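Local coordinates for protein putative sporulation-specific glycosylase YdhD (Bacillus subtilis subsp. subtilis str. 168, PDB 3CZ8) that probably hydrolyses glycosidic bonds in sporulation as a family 18 (chitinase class II) glycosidase, of which this chain is the catalytic-domain piece, at residues V115-E120 / G132-L137; A125-F130 / W162-D167; N102-V107 / R138-A143. The protein carries 1 engineered substitution. All blocks are in the same frame, centred on the assembly; numbering follows the deposited sequence.

Interaction 1 (V115-E120 / G132-L137)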
loop_
_atom_site.group_PDB
_atom_site.type_symbol
_atom_site.label_atom_id
_atom_site.label_comp_id
_atom_site.label_asym_id
_atom_site.label_seq_id
_atom_site.Cartn_x
_atom_site.Cartn_y
_atom_site.Cartn_z
ATOM N N VAL A 115 1.489 -3.093 -22.978
ATOM C CA VAL A 115 0.501 -2.334 -22.211
ATOM C C VAL A 115 -0.480 -3.185 -21.422
ATOM O O VAL A 115 -0.597 -4.399 -21.619
ATOM C CB VAL A 115 -0.337 -1.345 -23.076
ATOM C CG1 VAL A 115 0.514 -0.218 -23.606
ATOM C CG2 VAL A 115 -1.060 -2.065 -24.192
ATOM N N THR A 116 -1.180 -2.505 -20.522
ATOM C CA THR A 116 -2.351 -3.038 -19.847
ATOM C C THR A 116 -3.447 -2.015 -20.046
ATOM O O THR A 116 -3.352 -0.888 -19.563
ATOM C CB THR A 116 -2.099 -3.300 -18.353
ATOM O OG1 THR A 116 -1.038 -4.249 -18.224
ATOM C CG2 THR A 116 -3.350 -3.862 -17.678
ATOM N N ILE A 117 -4.465 -2.384 -20.813
ATOM C CA ILE A 117 -5.612 -1.510 -20.981
ATOM C C ILE A 117 -6.482 -1.694 -19.742
ATOM O O ILE A 117 -6.904 -2.809 -19.424
ATOM C CB ILE A 117 -6.400 -1.811 -22.290
ATOM C CG1 ILE A 117 -5.566 -1.461 -23.535
ATOM C CG2 ILE A 117 -7.716 -1.061 -22.306
ATOM C CD1 ILE A 117 -5.224 0.045 -23.684
ATOM N N ASP A 118 -6.700 -0.601 -19.022
ATOM C CA ASP A 118 -7.571 -0.606 -17.859
ATOM C C ASP A 118 -8.669 0.423 -18.112
ATOM O O ASP A 118 -8.691 1.495 -17.513
ATOM C CB ASP A 118 -6.768 -0.314 -16.581
ATOM C CG ASP A 118 -7.621 -0.346 -15.312
ATOM O OD1 ASP A 118 -8.675 -1.012 -15.301
ATOM O OD2 ASP A 118 -7.228 0.301 -14.318
ATOM N N PHE A 119 -9.565 0.092 -19.036
ATOM C CA PHE A 119 -10.718 0.936 -19.292
ATOM C C PHE A 119 -11.883 0.393 -18.487
ATOM O O PHE A 119 -12.320 -0.742 -18.687
ATOM C CB PHE A 119 -11.084 1.019 -20.788
ATOM C CG PHE A 119 -10.074 1.756 -21.642
ATOM C CD1 PHE A 119 -9.013 2.462 -21.074
ATOM C CD2 PHE A 119 -10.210 1.761 -23.030
ATOM C CE1 PHE A 119 -8.092 3.140 -21.869
ATOM C CE2 PHE A 119 -9.298 2.447 -23.838
ATOM C CZ PHE A 119 -8.238 3.137 -23.255
ATOM N N GLU A 120 -12.374 1.210 -17.568
ATOM C CA GLU A 120 -13.501 0.818 -16.744
ATOM C C GLU A 120 -14.721 1.663 -17.053
ATOM O O GLU A 120 -14.602 2.766 -17.611
ATOM C CB GLU A 120 -13.141 0.867 -15.265
ATOM C CG GLU A 120 -12.162 -0.224 -14.869
ATOM C CD GLU A 120 -11.791 -0.179 -13.405
ATOM O OE1 GLU A 120 -12.665 0.133 -12.564
ATOM O OE2 GLU A 120 -10.617 -0.456 -13.098
ATOM N N GLY A 132 -13.072 -3.880 -31.344
ATOM C CA GLY A 132 -12.458 -3.350 -32.559
ATOM C C GLY A 132 -11.242 -2.482 -32.289
ATOM O O GLY A 132 -10.226 -2.601 -32.979
ATOM N N PHE A 133 -11.347 -1.614 -31.283
ATOM C CA PHE A 133 -10.218 -0.791 -30.838
ATOM C C PHE A 133 -9.039 -1.657 -30.391
ATOM O O PHE A 133 -7.885 -1.357 -30.705
ATOM C CB PHE A 133 -10.648 0.160 -29.712
ATOM C CG PHE A 133 -9.506 0.692 -28.893
ATOM C CD1 PHE A 133 -8.677 1.688 -29.396
ATOM C CD2 PHE A 133 -9.244 0.179 -27.624
ATOM C CE1 PHE A 133 -7.604 2.162 -28.648
ATOM C CE2 PHE A 133 -8.174 0.652 -26.871
ATOM C CZ PHE A 133 -7.356 1.640 -27.383
ATOM N N LEU A 134 -9.344 -2.725 -29.657
ATOM C CA LEU A 134 -8.340 -3.642 -29.138
ATOM C C LEU A 134 -7.697 -4.490 -30.235
ATOM O O LEU A 134 -6.517 -4.842 -30.128
ATOM C CB LEU A 134 -8.929 -4.539 -28.049
ATOM C CG LEU A 134 -9.327 -3.865 -26.730
ATOM C CD1 LEU A 134 -10.141 -4.827 -25.934
ATOM C CD2 LEU A 134 -8.134 -3.369 -25.915
ATOM N N ARG A 135 -8.472 -4.809 -31.273
ATOM C CA ARG A 135 -7.940 -5.442 -32.484
ATOM C C ARG A 135 -6.985 -4.504 -33.219
ATOM O O ARG A 135 -5.928 -4.931 -33.684
ATOM C CB ARG A 135 -9.068 -5.908 -33.420
ATOM C CG ARG A 135 -8.590 -6.371 -34.809
ATOM C CD ARG A 135 -9.641 -7.161 -35.567
ATOM N NE ARG A 135 -9.593 -8.587 -35.241
ATOM C CZ ARG A 135 -10.538 -9.243 -34.573
ATOM N NH1 ARG A 135 -10.392 -10.540 -34.325
ATOM N NH2 ARG A 135 -11.627 -8.609 -34.150
ATOM N N GLN A 136 -7.355 -3.230 -33.315
ATOM C CA GLN A 136 -6.524 -2.241 -33.988
ATOM C C GLN A 136 -5.236 -2.015 -33.191
ATOM O O GLN A 136 -4.166 -1.801 -33.763
ATOM C CB GLN A 136 -7.286 -0.926 -34.176
ATOM C CG GLN A 136 -6.821 -0.135 -35.399
ATOM C CD GLN A 136 -7.186 1.339 -35.358
ATOM O OE1 GLN A 136 -6.333 2.197 -35.582
ATOM N NE2 GLN A 136 -8.452 1.640 -35.077
ATOM N N LEU A 137 -5.355 -2.092 -31.869
ATOM C CA LEU A 137 -4.217 -1.987 -30.971
ATOM C C LEU A 137 -3.326 -3.230 -30.997
ATOM O O LEU A 137 -2.095 -3.077 -30.979
ATOM C CB LEU A 137 -4.678 -1.667 -29.544
ATOM C CG LEU A 137 -3.603 -1.336 -28.508
ATOM C CD1 LEU A 137 -2.777 -0.105 -28.908
ATOM C CD2 LEU A 137 -4.239 -1.146 -27.139
#

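Interaction 2 (A125-F130 / W162-D167)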
loop_
_atom_site.group_PDB
_atom_site.type_symbol
_atom_site.label_atom_id
_atom_site.label_comp_id
_atom_site.label_asym_id
_atom_site.label_seq_id
_atom_site.Cartn_x
_atom_site.Cartn_y
_atom_site.Cartn_z
ATOM N N ALA A 125 -23.187 -0.285 -25.081
ATOM C CA ALA A 125 -23.371 0.015 -26.501
ATOM C C ALA A 125 -22.041 0.009 -27.257
ATOM O O ALA A 125 -22.011 -0.191 -28.473
ATOM C CB ALA A 125 -24.060 1.352 -26.672
ATOM N N ASP A 126 -20.955 0.218 -26.515
ATOM C CA ASP A 126 -19.610 0.321 -27.064
ATOM C C ASP A 126 -18.844 -0.996 -27.004
ATOM O O ASP A 126 -17.613 -0.991 -27.042
ATOM C CB ASP A 126 -18.827 1.375 -26.281
ATOM C CG ASP A 126 -19.345 2.779 -26.502
ATOM O OD1 ASP A 126 -20.179 2.984 -27.409
ATOM O OD2 ASP A 126 -18.904 3.684 -25.763
ATOM N N ARG A 127 -19.570 -2.112 -26.941
ATOM C CA ARG A 127 -18.941 -3.400 -26.709
ATOM C C ARG A 127 -18.150 -3.931 -27.911
ATOM O O ARG A 127 -17.020 -4.397 -27.745
ATOM C CB ARG A 127 -19.951 -4.405 -26.131
ATOM C CG ARG A 127 -20.803 -5.211 -27.091
ATOM C CD ARG A 127 -20.440 -6.682 -27.013
ATOM N NE ARG A 127 -20.463 -7.184 -25.640
ATOM C CZ ARG A 127 -20.597 -8.464 -25.298
ATOM N NH1 ARG A 127 -20.731 -9.408 -26.223
ATOM N NH2 ARG A 127 -20.596 -8.800 -24.016
ATOM N N ASP A 128 -18.722 -3.818 -29.108
ATOM C CA ASP A 128 -18.056 -4.236 -30.327
ATOM C C ASP A 128 -17.022 -3.205 -30.771
ATOM O O ASP A 128 -16.027 -3.551 -31.412
ATOM C CB ASP A 128 -19.091 -4.528 -31.422
ATOM C CG ASP A 128 -19.858 -5.822 -31.166
ATOM O OD1 ASP A 128 -20.841 -6.093 -31.891
ATOM O OD2 ASP A 128 -19.478 -6.572 -30.238
ATOM N N LEU A 129 -17.249 -1.948 -30.401
ATOM C CA LEU A 129 -16.303 -0.868 -30.686
ATOM C C LEU A 129 -15.048 -0.975 -29.834
ATOM O O LEU A 129 -13.954 -0.612 -30.281
ATOM C CB LEU A 129 -16.961 0.500 -30.479
ATOM C CG LEU A 129 -18.158 0.841 -31.374
ATOM C CD1 LEU A 129 -18.826 2.111 -30.883
ATOM C CD2 LEU A 129 -17.758 0.976 -32.844
ATOM N N PHE A 130 -15.218 -1.466 -28.607
ATOM C CA PHE A 130 -14.100 -1.713 -27.695
ATOM C C PHE A 130 -13.244 -2.863 -28.211
ATOM O O PHE A 130 -12.024 -2.748 -28.244
ATOM C CB PHE A 130 -14.600 -1.987 -26.266
ATOM C CG PHE A 130 -13.509 -2.040 -25.225
ATOM C CD1 PHE A 130 -13.608 -2.912 -24.149
ATOM C CD2 PHE A 130 -12.383 -1.226 -25.319
ATOM C CE1 PHE A 130 -12.614 -2.969 -23.178
ATOM C CE2 PHE A 130 -11.378 -1.290 -24.361
ATOM C CZ PHE A 130 -11.498 -2.157 -23.288
ATOM N N TRP A 162 -23.763 -3.219 -16.838
ATOM C CA TRP A 162 -22.468 -2.564 -16.641
ATOM C C TRP A 162 -21.247 -3.479 -16.903
ATOM O O TRP A 162 -20.099 -3.056 -16.758
ATOM C CB TRP A 162 -22.394 -1.921 -15.249
ATOM C CG TRP A 162 -22.458 -2.896 -14.108
ATOM C CD1 TRP A 162 -21.400 -3.490 -13.475
ATOM C CD2 TRP A 162 -23.638 -3.384 -13.456
ATOM N NE1 TRP A 162 -21.848 -4.319 -12.479
ATOM C CE2 TRP A 162 -23.216 -4.270 -12.439
ATOM C CE3 TRP A 162 -25.012 -3.155 -13.630
ATOM C CZ2 TRP A 162 -24.119 -4.931 -11.596
ATOM C CZ3 TRP A 162 -25.908 -3.816 -12.797
ATOM C CH2 TRP A 162 -25.457 -4.697 -11.796
ATOM N N LEU A 163 -21.506 -4.723 -17.298
ATOM C CA LEU A 163 -20.464 -5.675 -17.646
ATOM C C LEU A 163 -20.548 -6.046 -19.132
ATOM O O LEU A 163 -19.691 -6.766 -19.658
ATOM C CB LEU A 163 -20.580 -6.940 -16.778
ATOM C CG LEU A 163 -20.444 -6.836 -15.251
ATOM C CD1 LEU A 163 -20.614 -8.203 -14.612
ATOM C CD2 LEU A 163 -19.116 -6.221 -14.827
ATOM N N ARG A 164 -21.574 -5.532 -19.805
ATOM C CA ARG A 164 -21.904 -5.962 -21.160
ATOM C C ARG A 164 -20.922 -5.404 -22.194
ATOM O O ARG A 164 -20.748 -5.987 -23.252
ATOM C CB ARG A 164 -23.357 -5.594 -21.497
ATOM C CG ARG A 164 -24.173 -6.735 -22.097
ATOM C CD ARG A 164 -24.065 -6.770 -23.607
ATOM N NE ARG A 164 -24.176 -8.127 -24.142
ATOM C CZ ARG A 164 -24.300 -8.426 -25.433
ATOM N NH1 ARG A 164 -24.353 -7.461 -26.352
ATOM N NH2 ARG A 164 -24.385 -9.696 -25.806
ATOM N N GLY A 165 -20.257 -4.298 -21.853
ATOM C CA GLY A 165 -19.197 -3.709 -22.677
ATOM C C GLY A 165 -17.936 -4.557 -22.844
ATOM O O GLY A 165 -17.072 -4.238 -23.666
ATOM N N TYR A 166 -17.840 -5.642 -22.073
ATOM C CA TYR A 166 -16.673 -6.517 -22.076
ATOM C C TYR A 166 -16.998 -7.878 -22.662
ATOM O O TYR A 166 -17.439 -8.790 -21.965
ATOM C CB TYR A 166 -16.088 -6.639 -20.664
ATOM C CG TYR A 166 -15.758 -5.294 -20.067
ATOM C CD1 TYR A 166 -14.602 -4.615 -20.450
ATOM C CD2 TYR A 166 -16.611 -4.686 -19.143
ATOM C CE1 TYR A 166 -14.290 -3.373 -19.921
ATOM C CE2 TYR A 166 -16.309 -3.433 -18.607
ATOM C CZ TYR A 166 -15.144 -2.790 -19.007
ATOM O OH TYR A 166 -14.820 -1.566 -18.500
ATOM N N ASP A 167 -16.783 -7.995 -23.967
ATOM C CA ASP A 167 -16.968 -9.247 -24.678
ATOM C C ASP A 167 -15.746 -10.126 -24.438
ATOM O O ASP A 167 -14.711 -9.902 -25.045
ATOM C CB ASP A 167 -17.141 -8.949 -26.172
ATOM C CG ASP A 167 -17.437 -10.188 -26.998
ATOM O OD1 ASP A 167 -17.571 -10.043 -28.231
ATOM O OD2 ASP A 167 -17.540 -11.300 -26.435
HETATM O O HOH W 1 -15.543 -5.963 -25.653
HETATM O O HOH W 2 -17.142 -7.937 -29.436
#

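Interaction 3 (N102-V107 / R138-A143)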
loop_
_atom_site.group_PDB
_atom_site.type_symbol
_atom_site.label_atom_id
_atom_site.label_comp_id
_atom_site.label_asym_id
_atom_site.label_seq_id
_atom_site.Cartn_x
_atom_site.Cartn_y
_atom_site.Cartn_z
ATOM N N ASN A 102 -0.650 6.810 -30.418
ATOM C CA ASN A 102 -0.076 7.380 -29.192
ATOM C C ASN A 102 0.411 6.339 -28.196
ATOM O O ASN A 102 1.450 6.534 -27.567
ATOM C CB ASN A 102 -1.070 8.311 -28.505
ATOM C CG ASN A 102 -1.274 9.603 -29.262
ATOM O OD1 ASN A 102 -0.411 10.039 -30.029
ATOM N ND2 ASN A 102 -2.428 10.221 -29.059
ATOM N N ILE A 103 -0.342 5.244 -28.063
ATOM C CA ILE A 103 0.038 4.122 -27.196
ATOM C C ILE A 103 1.319 3.461 -27.714
ATOM O O ILE A 103 2.209 3.122 -26.925
ATOM C CB ILE A 103 -1.110 3.075 -27.043
ATOM C CG1 ILE A 103 -2.207 3.590 -26.108
ATOM C CG2 ILE A 103 -0.588 1.759 -26.493
ATOM C CD1 ILE A 103 -3.519 2.821 -26.213
ATOM N N TYR A 104 1.412 3.299 -29.035
ATOM C CA TYR A 104 2.639 2.803 -29.661
ATOM C C TYR A 104 3.805 3.757 -29.412
ATOM O O TYR A 104 4.898 3.317 -29.053
ATOM C CB TYR A 104 2.470 2.558 -31.171
ATOM C CG TYR A 104 3.701 1.924 -31.786
ATOM C CD1 TYR A 104 4.708 2.707 -32.360
ATOM C CD2 TYR A 104 3.879 0.541 -31.762
ATOM C CE1 TYR A 104 5.852 2.129 -32.899
ATOM C CE2 TYR A 104 5.017 -0.046 -32.304
ATOM C CZ TYR A 104 5.998 0.752 -32.869
ATOM O OH TYR A 104 7.126 0.174 -33.409
ATOM N N ASP A 105 3.563 5.054 -29.607
ATOM C CA ASP A 105 4.583 6.083 -29.379
ATOM C C ASP A 105 5.033 6.108 -27.925
ATOM O O ASP A 105 6.201 6.357 -27.649
ATOM C CB ASP A 105 4.080 7.472 -29.793
ATOM C CG ASP A 105 3.948 7.631 -31.303
ATOM O OD1 ASP A 105 3.298 8.609 -31.731
ATOM O OD2 ASP A 105 4.480 6.788 -32.058
ATOM N N LEU A 106 4.100 5.835 -27.010
ATOM C CA LEU A 106 4.399 5.733 -25.585
ATOM C C LEU A 106 5.334 4.570 -25.265
ATOM O O LEU A 106 6.337 4.761 -24.586
ATOM C CB LEU A 106 3.111 5.608 -24.763
ATOM C CG LEU A 106 3.224 5.972 -23.281
ATOM C CD1 LEU A 106 3.023 7.469 -23.098
ATOM C CD2 LEU A 106 2.217 5.195 -22.465
ATOM N N VAL A 107 5.010 3.371 -25.750
ATOM C CA VAL A 107 5.811 2.181 -25.420
ATOM C C VAL A 107 7.173 2.122 -26.116
ATOM O O VAL A 107 8.124 1.551 -25.575
ATOM C CB VAL A 107 5.034 0.840 -25.611
ATOM C CG1 VAL A 107 3.876 0.773 -24.646
ATOM C CG2 VAL A 107 4.545 0.655 -27.047
ATOM N N ARG A 138 -3.887 -4.416 -31.002
ATOM C CA ARG A 138 -3.107 -5.594 -31.216
ATOM C C ARG A 138 -2.243 -5.565 -32.471
ATOM O O ARG A 138 -1.091 -5.856 -32.405
ATOM C CB ARG A 138 -3.961 -6.830 -31.137
ATOM C CG ARG A 138 -3.387 -8.018 -31.787
ATOM C CD ARG A 138 -2.312 -8.647 -30.977
ATOM N NE ARG A 138 -2.856 -9.754 -30.255
ATOM C CZ ARG A 138 -2.302 -10.934 -30.152
ATOM N NH1 ARG A 138 -2.899 -11.871 -29.462
ATOM N NH2 ARG A 138 -1.163 -11.170 -30.716
ATOM N N ASP A 139 -2.816 -5.194 -33.599
ATOM C CA ASP A 139 -2.115 -5.173 -34.850
ATOM C C ASP A 139 -0.907 -4.292 -34.783
ATOM O O ASP A 139 0.140 -4.689 -35.199
ATOM C CB ASP A 139 -3.012 -4.681 -35.971
ATOM C CG ASP A 139 -3.989 -5.697 -36.418
ATOM O OD1 ASP A 139 -4.878 -5.344 -37.172
ATOM O OD2 ASP A 139 -3.889 -6.838 -36.023
ATOM N N ARG A 140 -1.084 -3.096 -34.261
ATOM C CA ARG A 140 -0.024 -2.143 -34.099
ATOM C C ARG A 140 1.065 -2.569 -33.157
ATOM O O ARG A 140 2.212 -2.407 -33.414
ATOM C CB ARG A 140 -0.582 -0.828 -33.651
ATOM C CG ARG A 140 0.379 0.288 -33.709
ATOM C CD ARG A 140 0.207 1.055 -34.970
ATOM N NE ARG A 140 0.908 2.323 -34.987
ATOM C CZ ARG A 140 2.206 2.454 -35.160
ATOM N NH1 ARG A 140 2.731 3.644 -35.153
ATOM N NH2 ARG A 140 2.966 1.401 -35.317
ATOM N N LEU A 141 0.680 -3.142 -32.059
ATOM C CA LEU A 141 1.627 -3.504 -31.002
ATOM C C LEU A 141 2.424 -4.759 -31.289
ATOM O O LEU A 141 3.622 -4.802 -31.006
ATOM C CB LEU A 141 0.934 -3.654 -29.645
ATOM C CG LEU A 141 0.481 -2.388 -28.920
ATOM C CD1 LEU A 141 -0.267 -2.799 -27.684
ATOM C CD2 LEU A 141 1.646 -1.473 -28.566
ATOM N N GLN A 142 1.774 -5.781 -31.841
ATOM C CA GLN A 142 2.461 -7.043 -32.109
ATOM C C GLN A 142 3.465 -6.939 -33.260
ATOM O O GLN A 142 4.433 -7.702 -33.303
ATOM C CB GLN A 142 1.477 -8.204 -32.305
ATOM C CG GLN A 142 1.208 -8.626 -33.738
ATOM C CD GLN A 142 1.018 -10.127 -33.876
ATOM O OE1 GLN A 142 0.637 -10.811 -32.926
ATOM N NE2 GLN A 142 1.286 -10.647 -35.065
ATOM N N ALA A 143 3.230 -5.977 -34.159
ATOM C CA ALA A 143 4.165 -5.618 -35.224
ATOM C C ALA A 143 5.489 -5.127 -34.642
ATOM O O ALA A 143 6.561 -5.453 -35.154
ATOM C CB ALA A 143 3.557 -4.554 -36.135
#

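Interaction 1 (V115-E120 / G132-L137)
Ile-117 and Phe-119 of the barrel strand and its end meet Phe-133, Leu-134 and Leu-137 of the helix that follows, inside a beta-alpha-beta unit of the TIM barrel of family 18 glycosidases. The strand and helix segments run almost antiparallel (170°), with their axes 11.9 Å apart. Ile-117 and Leu-137 reach toward each other tip to tip, Ile-117 CD1 lying 3.8 Å from Leu-137 CD2. Leu-134 instead slides past Ile-117 in the opposite direction, its CD2 coming within 4.0 Å of Ile-117 CG1. Phe-133 has CG anti to the backbone N (chi1 160°) on the way to Phe-119, and Phe-119 CE2 touches Phe-133 CE2 at 3.7 Å. The two side chains cross at about a right angle, yet their ring planes differ by only 21°; slid 5.9 Å apart between centroids, the rings hardly overlap. Phe-133 also receives Ile-117 CD1 at its edge, near the ring plane.

Behind this first shell, Ile-117 CG2 sits over the centre of one face of the Phe-119 ring. Leu-134 and Leu-137 also touch the next strand, at Ile-150 and Leu-148, while Phe-133 leans on Leu-99 and Val-100 of helix 93-110. The interface is thus a wholly apolar layer. On the other side of the strand lie Asp-118 and Glu-120, the latter the predicted proton donor, in the DxE pattern of this family. A glycerol, probably from the crystallisation liquor, is hydrogen-bonded through O3 to Glu-120 OE2. Asp-118 OD1 approaches Glu-120 OE2 to 3.0 Å, two carboxylate oxygens not counted as hydrogen-bonded.

Interaction 2 (A125-F130 / W162-D167)
Arg-127, in the first turn of helix 127-143, folds over Arg-164, Gly-165 and Asp-167, which belong to the loop leading into helix 168-174. This joins two neighbouring beta-alpha connections of the TIM barrel, and the loop forms a type I turn from Leu-163 to Tyr-166. The Arg-127 side-chain contacts given are those of one of its two conformers. Its CB packs against Gly-165 CA at 3.6 Å. CG lies between the backbone N and the carbonyl carbon (chi1 87°), the chain bends again at chi2 and chi3, and Arg-127 CD passes Arg-164 O at 3.8 Å. Arg-127 NE then donates to Arg-164 O at 2.7 Å, nearly along the C=O axis, in the straighter of two bonds (N-H...O 150°). Arg-127 NH2 donates to Arg-164 O at 2.9 Å, more bent and tilted from the carbonyl plane, so two nitrogens grip one oxygen side-on.

CZ meets its counterpart face to face: Arg-127 CZ and Arg-164 CZ are 3.7 Å apart with planes 6° from parallel. Asp-158 bridges to both arginines, which probably offsets the repulsion. Asp-167 CB lies over the opposite face, its carboxylate nearly parallel to the guanidinium. Arg-127 NH1 to Asp-167 OD2, at 3.7 Å, is therefore a long salt bridge of charges alone, with no N-H aimed at the oxygen.

Deeper in, Phe-130 CE1 touches Tyr-166 CE1 at 3.7 Å, and Tyr-166 OH is hydrogen-bonded to Phe-119 O, close to the predicted proton donor Glu-120. A water accepts from Asp-167 N and donates to both Arg-127 O and Gly-165 O.

Interaction 3 (N102-V107 / R138-A143)
Tyr-104 and Arg-140 both leave their helices with CG anti to the backbone N (chi1 -175° for Tyr-104), and Arg-140 then bends at chi2 (97°), turning CD aside. Their side chains cross at about a right angle, and the guanidinium comes to lie flat on the phenol ring, the planes 21° apart. Arg-140 NH2 stands over the ring centre, 3.5 Å above its plane, while Arg-140 NH1 approaches Tyr-104 CD1 to 3.5 Å. With Arg-140 CZ 4.0 Å from the Tyr-104 centroid, this is a cation-pi stack. Asn-101 OD1 accepts from Arg-140 NE and helps to fix the guanidinium's rotation.

Nearer the barrel the seam turns apolar. Leu-141 CD2 meets Val-107 CG2 at 3.9 Å and reaches Ile-103 CG2 more loosely, and all three residues rest on Val-115 of strand 114-118. Helices 93-110 and 127-143, consecutive outer helices of the TIM barrel, run in roughly the same direction here, axes 10.0 Å apart. The chemistry is layered: aliphatic groups close the inner side, and outside them a guanidinium cation lies against an aromatic face, whose pi electrons can favour it; Asp-105, its carboxylate not in contact, may add a weak attraction.

From the N terminus, segment 102-107 on helix 93-110 comes first, and interaction 3 closes a loop that contains strand 114-118 by pairing it with 138-143. Interaction 1 is nested inside that loop, returning 132-137 onto 115-120. Interaction 2 opens within both, at 125-130, but closes beyond them at 162-167, so it crosses each. Helix 127-143 serves all three: its start holds the loop after strand 147-153, its middle lies on strand 114-118, and its end meets helix 93-110. Interaction 1 touches both others, through Val-115 with Leu-141 and Phe-119 with Phe-130, whereas interactions 2 and 3 stay about 9 Å apart at their nearest atoms.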